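Local coordinates for protein endoribonuclease MazF4 (Mycobacterium tuberculosis, PDB 5XE2) that cleaves single-stranded mRNA within the sequence UCGCU as the toxin of a type II toxin-antitoxin system and is neutralised by its cognate antitoxin MazE4, at residues W53-P58 against T63-A68; A30-R33 against D37-A40; K21-V26 against N70-G75. All blocks are in the same frame, centred on the assembly; numbering follows the deposited sequence.

Overall arrangement
All three contacts are built on the strongly bent antiparallel sheet of this PemK/MazF-family toxin, a member of the SH3 clan. Contact 1 is the hairpin at one margin of the sheet, contact 2 sets the short helix 29-34 against strand 37-44, and contact 3 joins strands 21-25 and 65-75 across the face of the bent sheet. Contacts 2 and 3 touch, centres about 10 Å apart, because strand 37-44 pairs with strand 65-75 through Val38 O and Leu74 N. Contact 1 shares strand 65-75 with contact 3, their segments adjoining in sequence, but lies about 14 Å from it and 21 Å from contact 2, centre to centre. Only contacts 2 and 3 meet the second subunit.

Contact 1 (W53-P58 against T63-A68); sequences WVAMGP and TGYVNA
Val54 and Val66 form the hydrogen-bonded pair at the middle of this antiparallel hairpin, joined by Val54 N to Val66 O at 3.0 Å and by Val66 N to Val54 O at 2.7 Å, the second nearly straight. Their side chains share one face of the sheet, the one packed tightly into the core. There Val54 is covered by Ile94 and Ala97 of helix 88-101. Met56, bent at chi2 (-59°), swings its CE to within 3.8 Å of Val66 CG2 and lies on Leu43 and Val86. The face bearing Trp53, Ala55, Tyr65 and Asn67 is the more open to solvent, though Asn67 on it is buried. Ala55, which is exposed, rests its CB 3.5 Å from Tyr65 CE2, and the Trp53 side chain crosses that of Tyr65 at about a right angle, Trp53 CE3 touching Tyr65 CB at 4.0 Å. Asn67 CB sits over the five-membered ring of Trp53, 4.2 Å from its centroid, in a CH-pi contact, with the amide 28° from the ring plane. Toward the turn Met56 N donates to Gly64 O at 2.9 Å, and a water bridges that oxygen to Met56 O. The chemistry is thus divided: paired valines and a methionine seal the hairpin onto the core, whereas the other face sets aromatic rings and an amide among the arginines Arg42, Arg47 and Arg48, the last in cation-pi contact with the indole.

Contact 2 (A30-R33 against D37-A40); sequences ARNR and DVVA
Arg31 reaches from helix 29-34 to the start of strand 37-44 and carries the polar part of this contact. Its chain leaves the helix with CG trans to the backbone nitrogen (chi1 -179°), then bends at chi2 (-90°), which brings the guanidinium alongside the strand. The grip on Asp37 is side-on. NH2 of Arg31 donates to Asp37 OD1 at 2.8 Å in a salt bridge, with the oxygen close to the guanidinium plane although the nitrogen stands above the carboxylate plane. NE of Arg31 gives its hydrogen to the backbone Asp37 O at 2.9 Å, well above the carbonyl plane and bent to 132°, and adds a weak bond to Asp37 OD1. One guanidinium face lies over the backbone where Val38 passes into Val39, Val39 N being over its centre, while Val39 CG2 comes within 3.4 Å of Arg31 NH1. That nitrogen has its own acceptor, Asp69 O of the second subunit, so the buried guanidinium is held by a carboxylate and by carbonyls of both chains, which would probably stabilise its charge. Asn32 follows with its OD1 3.3 Å from Val38 CG1, the side chains crossing at about a right angle. The stronger partner of OD1 is Ser27 OG, which also bonds to Val39 N and so couples the amide to the strand. The helix sits beside the start of strand 37-44: Asn32 and Val38 both pack on Ile25 of strand 21-25, Arg31 and Val39 reach Thr73 of strand 65-75, and Val39 meets Asp69 of the second subunit.

Contact 3 (K21-V26 against N70-G75); sequences KPWLIV and NIETLG
Trp23 projects from strand 21-25 and spans the concave side of the sheet to strand 65-75, where Asn70, Glu72 and Leu74 receive it. The two strands run nearly perpendicular (86°) with axes 9.2 Å apart, and the indole bridges them. With CG opposite the carbonyl carbon (chi1 -70°), the ring is sent toward strand 65-75. Leu74 puts a single methyl over one face, toward the rim: its CD2 lies 4.3 Å from the centroid of the five-membered ring in a CH-pi contact. The far end of the six-membered ring meets the length of Glu72, methylenes and carboxylate alike, with Trp23 CH2 3.5 Å from Glu72 CD and Trp23 CZ3 3.7 Å from Asn70 O. The Glu72 carboxylate is turned 53° from the ring. Asn70 holds it from the side, ND2 donating to Glu72 OE2 at 3.1 Å on the anti side, somewhat out of its plane. Farther out, Asn70 ND2 bonds to Thr73 OG1 of the second subunit, and Leu16 and Cys14 pack on Trp23. The contact combines an apolar face with a mixed end, and the amide that holds the carboxylate beside the indole also bonds across the dimer interface, so one side chain belongs to both.

Contact 1 (W53-P58 against T63-A68)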
# COMPACT_ATOMS: atom_id res chain seq x y z
N TRP A 53 -0.17 -3.06 13.50
CA TRP A 53 -0.66 -1.84 14.14
C TRP A 53 0.48 -1.22 14.94
O TRP A 53 1.23 -1.94 15.61
CB TRP A 53 -1.87 -2.14 15.02
CG TRP A 53 -3.10 -2.37 14.18
CD1 TRP A 53 -3.20 -3.14 13.05
CD2 TRP A 53 -4.38 -1.80 14.38
NE1 TRP A 53 -4.47 -3.09 12.54
CE2 TRP A 53 -5.22 -2.28 13.34
CE3 TRP A 53 -4.92 -0.94 15.33
CZ2 TRP A 53 -6.56 -1.92 13.23
CZ3 TRP A 53 -6.24 -0.60 15.22
CH2 TRP A 53 -7.05 -1.08 14.19
N VAL A 54 0.64 0.10 14.82
CA VAL A 54 1.69 0.84 15.53
C VAL A 54 1.03 1.93 16.38
O VAL A 54 0.40 2.82 15.84
CB VAL A 54 2.70 1.48 14.55
CG1 VAL A 54 3.81 2.20 15.31
CG2 VAL A 54 3.29 0.43 13.62
N ALA A 55 1.19 1.84 17.69
CA ALA A 55 0.70 2.88 18.60
C ALA A 55 1.60 4.11 18.50
O ALA A 55 2.83 4.01 18.46
CB ALA A 55 0.67 2.36 20.04
N MET A 56 0.97 5.28 18.48
CA MET A 56 1.70 6.53 18.59
C MET A 56 2.29 6.62 19.99
O MET A 56 1.73 6.06 20.94
CB MET A 56 0.77 7.72 18.36
CG MET A 56 0.19 7.83 16.96
SD MET A 56 1.45 7.96 15.67
CE MET A 56 0.48 8.60 14.32
N GLY A 57 3.43 7.29 20.09
CA GLY A 57 4.18 7.38 21.34
C GLY A 57 4.11 8.76 21.97
O GLY A 57 3.57 9.70 21.36
N PRO A 58 4.66 8.90 23.19
CA PRO A 58 4.54 10.16 23.92
C PRO A 58 5.22 11.36 23.25
O PRO A 58 4.91 12.48 23.61
CB PRO A 58 5.18 9.85 25.28
CG PRO A 58 6.10 8.71 25.02
CD PRO A 58 5.46 7.90 23.93
N THR A 63 -2.38 11.11 19.12
CA THR A 63 -2.64 9.88 19.87
C THR A 63 -3.20 8.82 18.90
O THR A 63 -3.33 9.06 17.70
CB THR A 63 -3.57 10.13 21.08
OG1 THR A 63 -3.48 9.04 22.00
CG2 THR A 63 -5.02 10.32 20.67
N GLY A 64 -3.51 7.63 19.43
CA GLY A 64 -4.08 6.56 18.62
C GLY A 64 -3.06 5.66 17.95
O GLY A 64 -1.93 5.52 18.44
N TYR A 65 -3.47 5.03 16.85
CA TYR A 65 -2.76 3.89 16.28
C TYR A 65 -2.75 3.98 14.77
O TYR A 65 -3.73 4.43 14.17
CB TYR A 65 -3.42 2.56 16.69
CG TYR A 65 -3.54 2.40 18.19
CD1 TYR A 65 -4.58 3.03 18.89
CD2 TYR A 65 -2.61 1.65 18.91
CE1 TYR A 65 -4.69 2.92 20.26
CE2 TYR A 65 -2.72 1.52 20.30
CZ TYR A 65 -3.76 2.17 20.96
OH TYR A 65 -3.91 2.08 22.33
N VAL A 66 -1.65 3.54 14.16
CA VAL A 66 -1.54 3.43 12.71
C VAL A 66 -1.92 2.00 12.31
O VAL A 66 -1.34 1.04 12.83
CB VAL A 66 -0.12 3.79 12.21
CG1 VAL A 66 0.07 3.44 10.74
CG2 VAL A 66 0.16 5.27 12.45
N ASN A 67 -2.91 1.87 11.42
CA ASN A 67 -3.25 0.57 10.81
C ASN A 67 -2.53 0.41 9.46
O ASN A 67 -3.01 0.89 8.42
CB ASN A 67 -4.77 0.45 10.66
CG ASN A 67 -5.20 -0.84 9.96
OD1 ASN A 67 -4.40 -1.74 9.71
ND2 ASN A 67 -6.48 -0.91 9.61
N ALA A 68 -1.38 -0.26 9.48
CA ALA A 68 -0.57 -0.47 8.27
C ALA A 68 -1.15 -1.50 7.31
O ALA A 68 -0.67 -1.62 6.19
CB ALA A 68 0.86 -0.86 8.65
O HOH W 1 -1.43 5.95 21.28

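Contact 2 (A30-R33 against D37-A40)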
# COMPACT_ATOMS: atom_id res chain seq x y z
N ALA A 30 10.01 11.66 -3.51
CA ALA A 30 10.12 11.97 -4.95
C ALA A 30 8.74 11.79 -5.65
O ALA A 30 8.27 12.68 -6.36
CB ALA A 30 11.19 11.09 -5.60
N ARG A 31 8.09 10.66 -5.39
CA ARG A 31 6.74 10.40 -5.90
C ARG A 31 5.76 11.44 -5.35
O ARG A 31 4.91 11.95 -6.10
CB ARG A 31 6.28 8.97 -5.55
CG ARG A 31 4.88 8.58 -6.03
CD ARG A 31 3.79 8.89 -5.01
NE ARG A 31 2.46 8.43 -5.41
CZ ARG A 31 2.01 7.18 -5.30
NH1 ARG A 31 2.77 6.20 -4.81
NH2 ARG A 31 0.77 6.89 -5.70
N ASN A 32 5.88 11.77 -4.07
CA ASN A 32 4.96 12.74 -3.45
C ASN A 32 5.08 14.15 -4.03
O ASN A 32 4.08 14.88 -4.10
CB ASN A 32 5.15 12.82 -1.94
CG ASN A 32 4.88 11.51 -1.22
OD1 ASN A 32 4.13 10.66 -1.69
ND2 ASN A 32 5.50 11.36 -0.06
N ARG A 33 6.29 14.55 -4.43
CA ARG A 33 6.49 15.87 -5.04
C ARG A 33 6.02 15.92 -6.49
O ARG A 33 5.35 16.87 -6.90
CB ARG A 33 7.95 16.29 -4.96
CG ARG A 33 8.18 17.76 -5.36
CD ARG A 33 9.57 18.30 -5.07
NE ARG A 33 10.20 17.63 -3.93
CZ ARG A 33 11.09 16.64 -3.99
NH1 ARG A 33 11.54 16.18 -5.16
NH2 ARG A 33 11.56 16.11 -2.86
N ASP A 37 -0.68 12.04 -6.84
CA ASP A 37 -1.24 11.34 -5.68
C ASP A 37 -0.15 10.82 -4.75
O ASP A 37 1.04 10.96 -5.03
CB ASP A 37 -2.19 10.22 -6.15
CG ASP A 37 -1.54 9.24 -7.14
OD1 ASP A 37 -0.30 9.07 -7.16
OD2 ASP A 37 -2.31 8.62 -7.90
N VAL A 38 -0.58 10.26 -3.63
CA VAL A 38 0.29 9.69 -2.61
C VAL A 38 -0.31 8.37 -2.12
O VAL A 38 -1.47 8.07 -2.41
CB VAL A 38 0.44 10.63 -1.39
CG1 VAL A 38 1.07 11.96 -1.81
CG2 VAL A 38 -0.89 10.85 -0.67
N VAL A 39 0.48 7.61 -1.39
CA VAL A 39 0.01 6.44 -0.68
C VAL A 39 0.08 6.73 0.81
O VAL A 39 1.05 7.34 1.30
CB VAL A 39 0.80 5.17 -1.05
CG1 VAL A 39 0.34 3.98 -0.22
CG2 VAL A 39 0.62 4.87 -2.52
N ALA A 40 -0.97 6.30 1.51
CA ALA A 40 -1.12 6.56 2.93
C ALA A 40 -1.74 5.37 3.66
O ALA A 40 -2.39 4.50 3.05
CB ALA A 40 -1.97 7.80 3.13

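Contact 3 (K21-V26 against N70-G75)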
# COMPACT_ATOMS: atom_id res chain seq x y z
N LYS A 21 -11.12 11.19 8.21
CA LYS A 21 -10.22 10.61 9.20
C LYS A 21 -8.76 10.92 8.81
O LYS A 21 -8.49 11.30 7.67
CB LYS A 21 -10.47 9.10 9.32
CG LYS A 21 -11.78 8.76 10.07
CD LYS A 21 -11.58 7.75 11.21
CE LYS A 21 -12.31 8.16 12.48
NZ LYS A 21 -11.96 7.27 13.62
N PRO A 22 -7.82 10.80 9.78
CA PRO A 22 -6.41 11.08 9.50
C PRO A 22 -5.68 9.95 8.79
O PRO A 22 -5.90 8.77 9.10
CB PRO A 22 -5.81 11.32 10.89
CG PRO A 22 -6.70 10.61 11.84
CD PRO A 22 -8.07 10.53 11.21
N TRP A 23 -4.82 10.33 7.85
CA TRP A 23 -4.03 9.39 7.06
C TRP A 23 -2.57 9.81 7.11
O TRP A 23 -2.26 10.99 6.95
CB TRP A 23 -4.51 9.37 5.61
CG TRP A 23 -5.85 8.73 5.42
CD1 TRP A 23 -7.07 9.33 5.57
CD2 TRP A 23 -6.11 7.38 5.02
NE1 TRP A 23 -8.07 8.43 5.29
CE2 TRP A 23 -7.51 7.22 4.95
CE3 TRP A 23 -5.29 6.28 4.71
CZ2 TRP A 23 -8.12 6.01 4.59
CZ3 TRP A 23 -5.89 5.07 4.36
CH2 TRP A 23 -7.30 4.96 4.30
N LEU A 24 -1.70 8.83 7.30
CA LEU A 24 -0.25 9.04 7.33
C LEU A 24 0.38 8.72 5.98
O LEU A 24 0.25 7.59 5.49
CB LEU A 24 0.37 8.14 8.39
CG LEU A 24 1.90 8.07 8.36
CD1 LEU A 24 2.50 9.35 8.90
CD2 LEU A 24 2.42 6.88 9.14
N ILE A 25 1.13 9.67 5.44
CA ILE A 25 1.79 9.51 4.13
C ILE A 25 2.95 8.51 4.25
O ILE A 25 3.86 8.72 5.06
CB ILE A 25 2.36 10.84 3.58
CG1 ILE A 25 1.29 11.95 3.51
CG2 ILE A 25 3.01 10.62 2.21
CD1 ILE A 25 0.08 11.61 2.67
N VAL A 26 2.91 7.44 3.46
CA VAL A 26 4.00 6.43 3.44
C VAL A 26 4.74 6.29 2.11
O VAL A 26 5.79 5.63 2.06
CB VAL A 26 3.51 5.06 3.96
CG1 VAL A 26 3.11 5.18 5.43
CG2 VAL A 26 2.33 4.52 3.14
N ASN A 70 -4.21 -1.11 6.21
CA ASN A 70 -5.11 -0.32 5.39
C ASN A 70 -4.30 0.72 4.62
O ASN A 70 -4.12 1.86 5.07
CB ASN A 70 -6.19 0.31 6.28
CG ASN A 70 -7.29 1.03 5.50
OD1 ASN A 70 -8.10 1.71 6.13
ND2 ASN A 70 -7.37 0.89 4.17
N ILE A 71 -3.81 0.30 3.46
CA ILE A 71 -2.97 1.12 2.59
C ILE A 71 -3.82 1.58 1.41
O ILE A 71 -4.45 0.76 0.74
CB ILE A 71 -1.73 0.32 2.10
CG1 ILE A 71 -0.90 -0.22 3.28
CG2 ILE A 71 -0.83 1.20 1.24
CD1 ILE A 71 -0.08 -1.45 2.94
N GLU A 72 -3.83 2.89 1.16
CA GLU A 72 -4.62 3.46 0.05
C GLU A 72 -3.88 4.55 -0.70
O GLU A 72 -2.97 5.18 -0.18
CB GLU A 72 -5.96 3.99 0.58
CG GLU A 72 -6.86 2.87 1.08
CD GLU A 72 -8.27 3.30 1.39
OE1 GLU A 72 -8.72 4.34 0.87
OE2 GLU A 72 -8.94 2.57 2.16
N THR A 73 -4.29 4.75 -1.95
CA THR A 73 -3.77 5.80 -2.78
C THR A 73 -4.74 6.99 -2.68
O THR A 73 -5.93 6.85 -2.97
CB THR A 73 -3.62 5.33 -4.24
OG1 THR A 73 -2.74 4.20 -4.28
CG2 THR A 73 -3.04 6.44 -5.13
N LEU A 74 -4.23 8.15 -2.27
CA LEU A 74 -5.02 9.37 -2.14
C LEU A 74 -4.60 10.43 -3.16
O LEU A 74 -3.41 10.66 -3.37
CB LEU A 74 -4.86 9.94 -0.72
CG LEU A 74 -5.61 9.28 0.44
CD1 LEU A 74 -5.26 7.82 0.61
CD2 LEU A 74 -5.35 10.03 1.73
N GLY A 75 -5.57 11.06 -3.81
CA GLY A 75 -5.32 12.22 -4.65
C GLY A 75 -4.87 13.37 -3.77
O GLY A 75 -5.29 13.49 -2.61